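Local atomic coordinates of mannosephosphate isomerase, putative (Archaeoglobus fulgidus, PDB entry 1ZX5), a protein that probably catalyses the zinc-dependent interconversion of D-mannose 6-phosphate and D-fructose 6-phosphate, as a type 1 mannose-6-phosphate isomerase. Residues R88-A93 / V183-S188; W121-K126 / E179-L184; K126-A131 / L157-T162; P164-V169 / G220-A225. All coordinates share one frame; numbering follows the deposited sequence. Where two conformers were deposited one is given.

Contact 1: residues R88-A93 / V183-S188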
# COMPACT_ATOMS: atom_id res chain seq x y z
N ARG A 88 1.14 -3.31 -0.29
CA ARG A 88 0.95 -4.28 0.77
C ARG A 88 -0.52 -4.47 1.12
O ARG A 88 -1.23 -3.48 1.30
CB ARG A 88 1.66 -3.81 2.03
CG ARG A 88 3.15 -3.74 1.88
CD ARG A 88 3.78 -3.45 3.21
NE ARG A 88 3.72 -2.04 3.56
CZ ARG A 88 4.13 -1.56 4.74
NH1 ARG A 88 4.61 -2.38 5.67
NH2 ARG A 88 4.06 -0.26 4.97
N LEU A 89 -0.95 -5.73 1.23
CA LEU A 89 -2.15 -6.06 1.97
C LEU A 89 -1.77 -6.07 3.45
O LEU A 89 -0.73 -6.64 3.82
CB LEU A 89 -2.71 -7.43 1.56
CG LEU A 89 -3.16 -7.57 0.10
CD1 LEU A 89 -3.56 -9.02 -0.18
CD2 LEU A 89 -4.29 -6.60 -0.21
N ILE A 90 -2.61 -5.43 4.28
CA ILE A 90 -2.37 -5.33 5.73
C ILE A 90 -3.62 -5.80 6.48
O ILE A 90 -4.72 -5.31 6.23
CB ILE A 90 -2.06 -3.86 6.18
CG1 ILE A 90 -0.88 -3.26 5.41
CG2 ILE A 90 -1.92 -3.74 7.73
CD1 ILE A 90 0.46 -3.76 5.82
N ASP A 91 -3.43 -6.74 7.39
CA ASP A 91 -4.51 -7.22 8.24
C ASP A 91 -4.26 -6.74 9.66
O ASP A 91 -3.64 -7.45 10.46
CB ASP A 91 -4.64 -8.74 8.17
CG ASP A 91 -5.84 -9.27 8.96
OD1 ASP A 91 -6.76 -8.47 9.23
OD2 ASP A 91 -5.86 -10.48 9.31
N ALA A 92 -4.70 -5.52 9.96
CA ALA A 92 -4.53 -4.95 11.29
C ALA A 92 -5.68 -5.43 12.16
O ALA A 92 -6.61 -4.68 12.45
CB ALA A 92 -4.45 -3.41 11.22
N ALA A 93 -5.64 -6.71 12.53
CA ALA A 93 -6.78 -7.34 13.19
C ALA A 93 -6.87 -6.91 14.65
O ALA A 93 -7.92 -6.49 15.12
CB ALA A 93 -6.73 -8.88 13.04
N VAL A 183 -6.84 -3.80 4.79
CA VAL A 183 -6.50 -2.63 3.99
C VAL A 183 -5.41 -2.95 2.95
O VAL A 183 -4.52 -3.79 3.18
CB VAL A 183 -6.18 -1.37 4.92
CG1 VAL A 183 -5.27 -1.75 6.06
CG2 VAL A 183 -5.60 -0.19 4.15
N LEU A 184 -5.55 -2.33 1.78
CA LEU A 184 -4.50 -2.29 0.78
C LEU A 184 -3.78 -0.96 0.97
O LEU A 184 -4.40 0.10 0.89
CB LEU A 184 -5.14 -2.36 -0.61
CG LEU A 184 -4.24 -2.21 -1.85
CD1 LEU A 184 -3.22 -3.34 -1.91
CD2 LEU A 184 -5.07 -2.19 -3.11
N GLU A 185 -2.46 -1.01 1.21
CA GLU A 185 -1.67 0.21 1.42
C GLU A 185 -0.61 0.39 0.33
O GLU A 185 0.35 -0.38 0.24
CB GLU A 185 -1.03 0.23 2.84
CG GLU A 185 -2.06 0.18 3.97
CD GLU A 185 -1.50 0.35 5.38
OE1 GLU A 185 -0.34 0.78 5.56
OE2 GLU A 185 -2.26 0.04 6.33
N VAL A 186 -0.79 1.41 -0.51
CA VAL A 186 0.17 1.74 -1.54
C VAL A 186 1.00 2.89 -1.00
O VAL A 186 0.46 3.96 -0.69
CB VAL A 186 -0.51 2.14 -2.88
CG1 VAL A 186 0.55 2.38 -3.97
CG2 VAL A 186 -1.50 1.07 -3.32
N SER A 187 2.31 2.68 -0.86
CA SER A 187 3.18 3.73 -0.34
C SER A 187 4.42 3.92 -1.21
O SER A 187 4.64 3.17 -2.16
CB SER A 187 3.60 3.42 1.09
OG SER A 187 4.43 2.26 1.14
N SER A 188 5.21 4.94 -0.88
CA SER A 188 6.60 5.03 -1.32
C SER A 188 7.29 3.70 -1.06
O SER A 188 6.87 2.92 -0.19
CB SER A 188 7.34 6.13 -0.55
OG SER A 188 6.57 7.32 -0.49
O HOH W 1 2.84 -0.04 1.42
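Ile90 and Val183 meet on one face of an antiparallel strand pair, where CB of Ile90 lies 3.8 Å from CG1 of Val183. That methyl stands between its own backbone N and carbonyl carbon (chi1 46°), which also brings it to 3.6 Å from Ile90 O. Glu185 crosses Ile90 at about a right angle, its CD 3.7 Å from Ile90 CG1; since two conformers of Glu185 were deposited, this detail is less certain than the rest. Ile90 CD1 in turn sits over one face of the Arg88 guanidinium, offset toward its rim. Arg88 is bent at chi3 (-80°), which carries NE to a water in the guanidinium plane; the same water donates to Glu185 O and Ser187 OG, tying the side chain to the partner strand. On the other face Leu89 and Leu184 cross obliquely and touch methyl to methyl, CD2 of Leu89 to CD1 of Leu184 at 3.8 Å. Between the two faces run two reciprocal pairs of backbone bonds; Glu185 N reaches Arg88 O at 2.8 Å almost straight, and Ile90 N reaches Val183 O at 2.7 Å. The pair occupies the middle of a six-stranded antiparallel sheet: strand 36-41 flanks strand 85-92, where Arg88 NH1 forms a salt bridge with Glu38, strand 119-123 flanks strand 181-188, and Leu28 of helix 24-28 packs on Leu89.

Contact 2: residues W121-K126 / E179-L184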
# COMPACT_ATOMS: atom_id res chain seq x y z
N TRP A 121 -4.46 4.44 1.27
CA TRP A 121 -5.08 3.27 1.88
C TRP A 121 -6.41 3.01 1.21
O TRP A 121 -7.16 3.95 0.96
CB TRP A 121 -5.36 3.54 3.36
CG TRP A 121 -4.18 3.53 4.28
CD1 TRP A 121 -2.85 3.59 3.95
CD2 TRP A 121 -4.23 3.48 5.71
NE1 TRP A 121 -2.07 3.55 5.08
CE2 TRP A 121 -2.90 3.48 6.18
CE3 TRP A 121 -5.28 3.43 6.65
CZ2 TRP A 121 -2.58 3.44 7.55
CZ3 TRP A 121 -4.97 3.39 8.02
CH2 TRP A 121 -3.63 3.39 8.46
N LEU A 122 -6.68 1.75 0.91
CA LEU A 122 -7.99 1.30 0.48
C LEU A 122 -8.43 0.20 1.45
O LEU A 122 -7.79 -0.85 1.56
CB LEU A 122 -7.98 0.77 -0.96
CG LEU A 122 -9.34 0.30 -1.51
CD1 LEU A 122 -10.30 1.47 -1.80
CD2 LEU A 122 -9.14 -0.58 -2.75
N VAL A 123 -9.52 0.47 2.14
CA VAL A 123 -10.01 -0.38 3.21
C VAL A 123 -11.01 -1.38 2.61
O VAL A 123 -11.70 -1.07 1.65
CB VAL A 123 -10.67 0.56 4.27
CG1 VAL A 123 -11.64 -0.17 5.16
CG2 VAL A 123 -9.59 1.32 5.08
N PHE A 124 -11.08 -2.59 3.18
CA PHE A 124 -11.94 -3.63 2.63
C PHE A 124 -13.11 -4.02 3.52
O PHE A 124 -13.95 -4.80 3.10
CB PHE A 124 -11.13 -4.89 2.26
CG PHE A 124 -10.16 -4.66 1.14
CD1 PHE A 124 -10.62 -4.30 -0.13
CD2 PHE A 124 -8.80 -4.75 1.35
CE1 PHE A 124 -9.74 -4.06 -1.18
CE2 PHE A 124 -7.90 -4.53 0.31
CZ PHE A 124 -8.37 -4.19 -0.96
N ASN A 125 -13.16 -3.50 4.73
CA ASN A 125 -14.14 -3.98 5.69
C ASN A 125 -14.62 -2.85 6.59
O ASN A 125 -14.27 -1.69 6.38
CB ASN A 125 -13.57 -5.16 6.50
CG ASN A 125 -12.51 -4.73 7.52
OD1 ASN A 125 -11.76 -3.77 7.30
ND2 ASN A 125 -12.46 -5.44 8.65
N LYS A 126 -15.42 -3.20 7.59
CA LYS A 126 -15.85 -2.25 8.60
C LYS A 126 -14.98 -2.42 9.85
O LYS A 126 -15.11 -3.38 10.61
CB LYS A 126 -17.35 -2.37 8.87
CG LYS A 126 -18.14 -2.45 7.53
CD LYS A 126 -19.57 -1.90 7.56
CE LYS A 126 -20.55 -2.87 8.16
NZ LYS A 126 -21.86 -2.19 8.45
N GLU A 179 -7.45 -0.77 13.59
CA GLU A 179 -7.95 -1.82 14.47
C GLU A 179 -9.08 -2.57 13.78
O GLU A 179 -10.04 -1.95 13.33
CB GLU A 179 -8.44 -1.21 15.79
CG GLU A 179 -8.95 -2.20 16.80
CD GLU A 179 -9.37 -1.53 18.11
OE1 GLU A 179 -10.13 -0.53 18.08
OE2 GLU A 179 -8.94 -2.02 19.18
N GLY A 180 -8.95 -3.89 13.70
CA GLY A 180 -9.95 -4.72 13.05
C GLY A 180 -10.13 -4.33 11.60
O GLY A 180 -11.23 -4.41 11.05
N LEU A 181 -9.02 -3.92 10.98
CA LEU A 181 -9.04 -3.25 9.69
C LEU A 181 -8.23 -4.00 8.64
O LEU A 181 -7.04 -4.29 8.85
CB LEU A 181 -8.48 -1.83 9.85
CG LEU A 181 -8.78 -0.83 8.73
CD1 LEU A 181 -10.25 -0.40 8.76
CD2 LEU A 181 -7.85 0.37 8.86
N ARG A 182 -8.89 -4.31 7.52
CA ARG A 182 -8.26 -4.96 6.37
C ARG A 182 -8.07 -3.92 5.29
O ARG A 182 -9.01 -3.23 4.91
CB ARG A 182 -9.16 -6.08 5.83
CG ARG A 182 -9.45 -7.16 6.84
CD ARG A 182 -10.59 -8.02 6.37
NE ARG A 182 -10.83 -9.11 7.31
CZ ARG A 182 -11.78 -10.04 7.14
NH1 ARG A 182 -12.58 -10.01 6.09
NH2 ARG A 182 -11.92 -11.00 8.04
N VAL A 183 -6.84 -3.80 4.79
CA VAL A 183 -6.50 -2.63 3.99
C VAL A 183 -5.41 -2.95 2.95
O VAL A 183 -4.52 -3.79 3.18
CB VAL A 183 -6.18 -1.37 4.92
CG1 VAL A 183 -5.27 -1.75 6.06
CG2 VAL A 183 -5.60 -0.19 4.15
N LEU A 184 -5.55 -2.33 1.78
CA LEU A 184 -4.50 -2.29 0.78
C LEU A 184 -3.78 -0.96 0.97
O LEU A 184 -4.40 0.10 0.89
CB LEU A 184 -5.14 -2.36 -0.61
CG LEU A 184 -4.24 -2.21 -1.85
CD1 LEU A 184 -3.22 -3.34 -1.91
CD2 LEU A 184 -5.07 -2.19 -3.11
O HOH W 2 -13.51 -4.89 12.11
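Leu122 and Leu184 form an antiparallel hydrogen-bonded pair, with Leu122 N to Leu184 O at 2.8 Å and Leu184 N to Leu122 O at 2.7 Å, and Val123 faces Val183 in the non-hydrogen-bonded pair that follows. Past the end of strand 119-123 one more backbone bond, Phe124 N to Arg182 O, is made before the Asn125 side chain takes over. Asn125 holds CG between its N and carbonyl carbon (chi1 72°), from where its amide grips the neighbouring segment 179-184 twice: Arg182 N donates to OD1 at 2.9 Å, a straight bond (176°) that arrives from above the carbonyl plane, and Asn125 ND2 donates to Gly180 O, also at 2.9 Å. The Arg182 side chain crosses Asn125 at about a right angle, its CG and CD near ND2, and the amide and guanidinium planes are only 6° apart. Apolar groups line the rest. Phe124 brings CE2 to 3.6 Å from Leu184 CB, Val123 CG1 meets Leu181 CD1 at 3.9 Å, and on the same face as Val123 the CG2 of Val183 packs on Trp121 CB at 3.8 Å. Leu122 and Leu184 share the other face, where Val294 of strand 291-298 touches both. Gly180 and Leu181 both face Ala92, forming a G1 beta bulge at the start of strand 181-188. The two amide bonds imply a fixed Asn125, one group accepting and the other donating, so the amide has little freedom to turn over; Gly180 O is held a second time, by a water that also donates to Lys126 O.

Contact 3: residues K126-A131 / L157-T162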
# COMPACT_ATOMS: atom_id res chain seq x y z
N LYS A 126 -15.42 -3.20 7.59
CA LYS A 126 -15.85 -2.25 8.60
C LYS A 126 -14.98 -2.42 9.85
O LYS A 126 -15.11 -3.38 10.61
CB LYS A 126 -17.35 -2.37 8.87
CG LYS A 126 -18.14 -2.45 7.53
CD LYS A 126 -19.57 -1.90 7.56
CE LYS A 126 -20.55 -2.87 8.16
NZ LYS A 126 -21.86 -2.19 8.45
N GLY A 127 -14.07 -1.47 10.02
CA GLY A 127 -13.11 -1.52 11.11
C GLY A 127 -12.89 -0.10 11.56
O GLY A 127 -13.73 0.76 11.31
N LYS A 128 -11.76 0.15 12.21
CA LYS A 128 -11.43 1.49 12.68
C LYS A 128 -10.07 1.95 12.17
O LYS A 128 -9.06 1.28 12.38
CB LYS A 128 -11.47 1.54 14.20
CG LYS A 128 -12.85 1.73 14.77
CD LYS A 128 -12.97 1.18 16.18
CE LYS A 128 -14.26 1.67 16.82
NZ LYS A 128 -14.95 0.62 17.64
N ALA A 129 -10.08 3.08 11.47
CA ALA A 129 -8.87 3.75 11.06
C ALA A 129 -8.67 4.99 11.93
O ALA A 129 -9.64 5.68 12.28
CB ALA A 129 -8.95 4.14 9.59
N TYR A 130 -7.43 5.26 12.31
CA TYR A 130 -7.09 6.42 13.14
C TYR A 130 -6.05 7.24 12.41
O TYR A 130 -5.04 6.69 12.01
CB TYR A 130 -6.54 5.96 14.49
CG TYR A 130 -7.46 5.06 15.27
CD1 TYR A 130 -8.34 5.58 16.23
CD2 TYR A 130 -7.46 3.67 15.06
CE1 TYR A 130 -9.19 4.75 16.95
CE2 TYR A 130 -8.32 2.83 15.78
CZ TYR A 130 -9.17 3.38 16.72
OH TYR A 130 -10.02 2.56 17.44
N ALA A 131 -6.29 8.53 12.25
CA ALA A 131 -5.37 9.37 11.48
C ALA A 131 -5.48 10.86 11.83
O ALA A 131 -6.55 11.46 11.68
CB ALA A 131 -5.57 9.15 9.96
N LEU A 157 -6.60 10.59 18.40
CA LEU A 157 -6.64 10.70 16.94
C LEU A 157 -8.07 10.72 16.39
O LEU A 157 -8.99 10.23 17.04
CB LEU A 157 -5.87 9.52 16.29
CG LEU A 157 -4.42 9.22 16.69
CD1 LEU A 157 -3.85 8.14 15.78
CD2 LEU A 157 -3.55 10.45 16.66
N ASN A 158 -8.24 11.29 15.20
CA ASN A 158 -9.52 11.15 14.48
C ASN A 158 -9.79 9.66 14.30
O ASN A 158 -8.93 8.92 13.82
CB ASN A 158 -9.51 11.83 13.11
CG ASN A 158 -9.17 13.32 13.19
OD1 ASN A 158 -8.25 13.79 12.50
ND2 ASN A 158 -9.91 14.06 14.01
N THR A 159 -10.98 9.24 14.71
CA THR A 159 -11.41 7.85 14.61
C THR A 159 -12.41 7.72 13.46
O THR A 159 -13.38 8.47 13.39
CB THR A 159 -12.04 7.37 15.93
OG1 THR A 159 -11.08 7.57 16.97
CG2 THR A 159 -12.43 5.88 15.87
N PHE A 160 -12.16 6.78 12.57
CA PHE A 160 -13.03 6.57 11.43
C PHE A 160 -13.57 5.17 11.47
O PHE A 160 -12.81 4.20 11.43
CB PHE A 160 -12.26 6.79 10.14
CG PHE A 160 -11.68 8.16 10.01
CD1 PHE A 160 -12.46 9.21 9.49
CD2 PHE A 160 -10.38 8.43 10.42
CE1 PHE A 160 -11.92 10.49 9.37
CE2 PHE A 160 -9.84 9.69 10.30
CZ PHE A 160 -10.61 10.73 9.77
N GLU A 161 -14.88 5.06 11.57
CA GLU A 161 -15.55 3.78 11.42
C GLU A 161 -15.76 3.59 9.94
O GLU A 161 -16.53 4.31 9.32
CB GLU A 161 -16.87 3.75 12.21
CG GLU A 161 -16.62 3.26 13.63
CD GLU A 161 -17.48 3.93 14.67
OE1 GLU A 161 -18.74 3.92 14.53
OE2 GLU A 161 -16.90 4.43 15.66
N THR A 162 -15.05 2.63 9.36
CA THR A 162 -15.00 2.48 7.91
C THR A 162 -16.14 1.63 7.35
O THR A 162 -16.81 0.90 8.09
CB THR A 162 -13.64 1.91 7.46
OG1 THR A 162 -13.51 0.55 7.91
CG2 THR A 162 -12.49 2.74 8.02
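Thr162 OG1 is gripped from two directions: it accepts from Gly127 N at 3.0 Å and is hydrogen-bonded to Asn125 O. The hydroxyl stands between the backbone N and carbonyl carbon of its own residue (chi1 68°), leaving CG2 to rest 4.1 Å from Ala129 CB. An alanine here would probably leave Gly127 N and Asn125 O without this shared partner and open a small gap beside Ala129, although Thr162 N would still reach Gly127 O. Further along, Ala129 and Phe160 exchange backbone bonds, with Phe160 N to Ala129 O at 2.8 Å. The Phe160 ring turns its edge to the 126-131 backbone, and Ala131 O lies in its plane 4.0 Å from CE2. On the opposite face of the sheet Tyr130 and Thr159 lie side by side, pointing the same way, with Thr159 CG2 3.6 Å from Tyr130 CE1; Leu157 CD1 supports Tyr130 CB at 3.7 Å. Lys128 and Glu161 also run side by side, but as neighbouring opposite charges without a salt bridge. The result is an antiparallel pair within a three-stranded sheet completed by 176-179, and it borders the sugar pocket: Tyr130 makes a cation-pi contact with Lys154, which lines the beta-L-fructofuranose site.

Contact 4: residues P164-V169 / G220-A225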
# COMPACT_ATOMS: atom_id res chain seq x y z
N PRO A 164 -16.41 -0.77 3.49
CA PRO A 164 -15.52 -1.20 2.42
C PRO A 164 -15.27 -0.10 1.38
O PRO A 164 -16.21 0.62 0.98
CB PRO A 164 -16.29 -2.36 1.78
CG PRO A 164 -17.08 -2.93 2.90
CD PRO A 164 -17.48 -1.76 3.75
N TYR A 165 -14.01 0.00 0.95
CA TYR A 165 -13.57 0.88 -0.13
C TYR A 165 -13.45 2.36 0.24
O TYR A 165 -13.18 3.19 -0.64
CB TYR A 165 -14.36 0.63 -1.44
CG TYR A 165 -14.31 -0.83 -1.83
CD1 TYR A 165 -13.10 -1.42 -2.23
CD2 TYR A 165 -15.46 -1.64 -1.76
CE1 TYR A 165 -13.03 -2.79 -2.56
CE2 TYR A 165 -15.39 -3.01 -2.08
CZ TYR A 165 -14.17 -3.57 -2.47
OH TYR A 165 -14.10 -4.90 -2.80
N ASP A 166 -13.65 2.70 1.51
CA ASP A 166 -13.19 3.99 2.02
C ASP A 166 -11.71 4.08 1.76
O ASP A 166 -11.01 3.04 1.77
CB ASP A 166 -13.42 4.12 3.53
CG ASP A 166 -14.86 4.38 3.88
OD1 ASP A 166 -15.67 4.67 2.96
OD2 ASP A 166 -15.19 4.30 5.07
N THR A 167 -11.23 5.30 1.52
CA THR A 167 -9.82 5.55 1.31
C THR A 167 -9.28 6.61 2.26
O THR A 167 -10.03 7.45 2.78
CB THR A 167 -9.48 5.98 -0.15
OG1 THR A 167 -10.10 7.24 -0.45
CG2 THR A 167 -9.93 4.95 -1.18
N PHE A 168 -7.97 6.55 2.48
CA PHE A 168 -7.25 7.51 3.28
C PHE A 168 -5.96 7.85 2.56
O PHE A 168 -5.44 7.03 1.80
CB PHE A 168 -6.94 6.94 4.68
CG PHE A 168 -8.17 6.64 5.48
CD1 PHE A 168 -8.76 7.63 6.26
CD2 PHE A 168 -8.77 5.39 5.41
CE1 PHE A 168 -9.93 7.37 6.97
CE2 PHE A 168 -9.94 5.13 6.12
CZ PHE A 168 -10.52 6.12 6.90
N VAL A 169 -5.47 9.06 2.79
CA VAL A 169 -4.14 9.44 2.35
C VAL A 169 -3.39 9.88 3.59
O VAL A 169 -3.78 10.84 4.25
CB VAL A 169 -4.14 10.56 1.26
CG1 VAL A 169 -2.69 11.00 0.94
CG2 VAL A 169 -4.87 10.09 -0.02
N GLY A 220 -9.92 10.08 1.71
CA GLY A 220 -10.03 10.15 0.25
C GLY A 220 -11.48 9.98 -0.19
O GLY A 220 -12.39 9.93 0.65
N LYS A 221 -11.70 9.89 -1.50
CA LYS A 221 -13.03 9.56 -2.05
C LYS A 221 -13.28 8.05 -2.02
O LYS A 221 -12.33 7.27 -2.02
CB LYS A 221 -13.17 10.06 -3.49
CG LYS A 221 -13.21 11.58 -3.60
CD LYS A 221 -13.45 12.04 -5.03
CE LYS A 221 -13.17 13.55 -5.16
NZ LYS A 221 -13.78 14.11 -6.41
N LYS A 222 -14.55 7.66 -1.99
CA LYS A 222 -14.91 6.25 -2.09
C LYS A 222 -14.22 5.59 -3.30
O LYS A 222 -14.37 6.04 -4.44
CB LYS A 222 -16.45 6.11 -2.17
CG LYS A 222 -16.96 4.66 -2.28
CD LYS A 222 -16.62 3.78 -1.08
CE LYS A 222 -17.55 4.02 0.09
NZ LYS A 222 -17.27 3.14 1.26
N GLY A 223 -13.44 4.55 -3.03
CA GLY A 223 -12.80 3.75 -4.07
C GLY A 223 -11.70 4.42 -4.88
O GLY A 223 -11.32 3.92 -5.93
N MSE A 224 -11.14 5.52 -4.38
CA MSE A 224 -10.28 6.35 -5.20
C MSE A 224 -9.44 7.29 -4.34
O MSE A 224 -9.98 8.12 -3.61
CB MSE A 224 -11.17 7.19 -6.11
CG MSE A 224 -10.61 7.60 -7.43
SE MSE A 224 -12.08 8.64 -8.28
CE MSE A 224 -11.26 10.44 -8.16
N ALA A 225 -8.12 7.15 -4.43
CA ALA A 225 -7.20 8.04 -3.72
C ALA A 225 -5.89 8.18 -4.47
O ALA A 225 -5.49 7.27 -5.20
CB ALA A 225 -6.94 7.52 -2.29
O HOH W 3 -13.32 7.44 1.62
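Thr167 holds OG1 between its backbone N and carbonyl carbon (chi1 64°), aimed at Lys221, while Lys222 bends at chi2 (63°) and chi3 (80°) and returns to the 164-169 chain. The receiving element is a type II beta turn from Lys221 to Met224, modelled as selenomethionine in this crystal structure, which docks against the start of edge strand 167-170 and so joins the beginning of the C-terminal cupin-family region to the six-stranded sheet that holds strands 85-92 and 119-123. Thr167 OG1 donates to Lys221 O at 2.7 Å. The same oxygen takes the turn's own bond from Met224 N, and the two donors reach it from opposite faces of the carbonyl plane. Because Gly220 has no side chain, its CA can lie just 3.0 Å from Thr167 OG1, and Gly220 N donates to Thr167 O at 2.8 Å from well above that carbonyl plane. A water adds another link, accepting from Thr167 N and donating to Gly220 O. A valine in place of Thr167 would probably leave Lys221 O with one donor fewer and the turn less firmly held to the strand. At the other end the Lys222 ammonium is shared: NZ donates to Pro164 O at 2.7 Å and makes a salt bridge with Asp166 OD1 at 2.8 Å, met from above the carboxylate plane, while Thr163 OG1 is a further partner. Between the two grips, Gly223 N donates to Tyr165 O at 2.8 Å. Among buried residues, CB of Ala225 sits 3.7 Å from CB of Thr167 and 4.0 Å from CG2 of Val169.

Overall arrangement
Read from the N terminus, the chain illustrates how nested and crossing closures build a beta domain. Strand 85-92 opens first, and contact 1 closes its loop only at strand 181-188. Strand 119-123 opens next and returns to that same strand in contact 2, so the two contacts share Val183 and Leu184 and line up three neighbouring strands of one sheet. Contact 3 is a shorter closure nested inside both, building the small sheet beside the sugar pocket; it shares Lys126 with contact 2. Contact 4 opens after contact 3 has closed, crosses contacts 1 and 2, and ties edge strand 167-170 to the start of the C-terminal cupin-family region. Phe168 packs the sheet edge against contact 3.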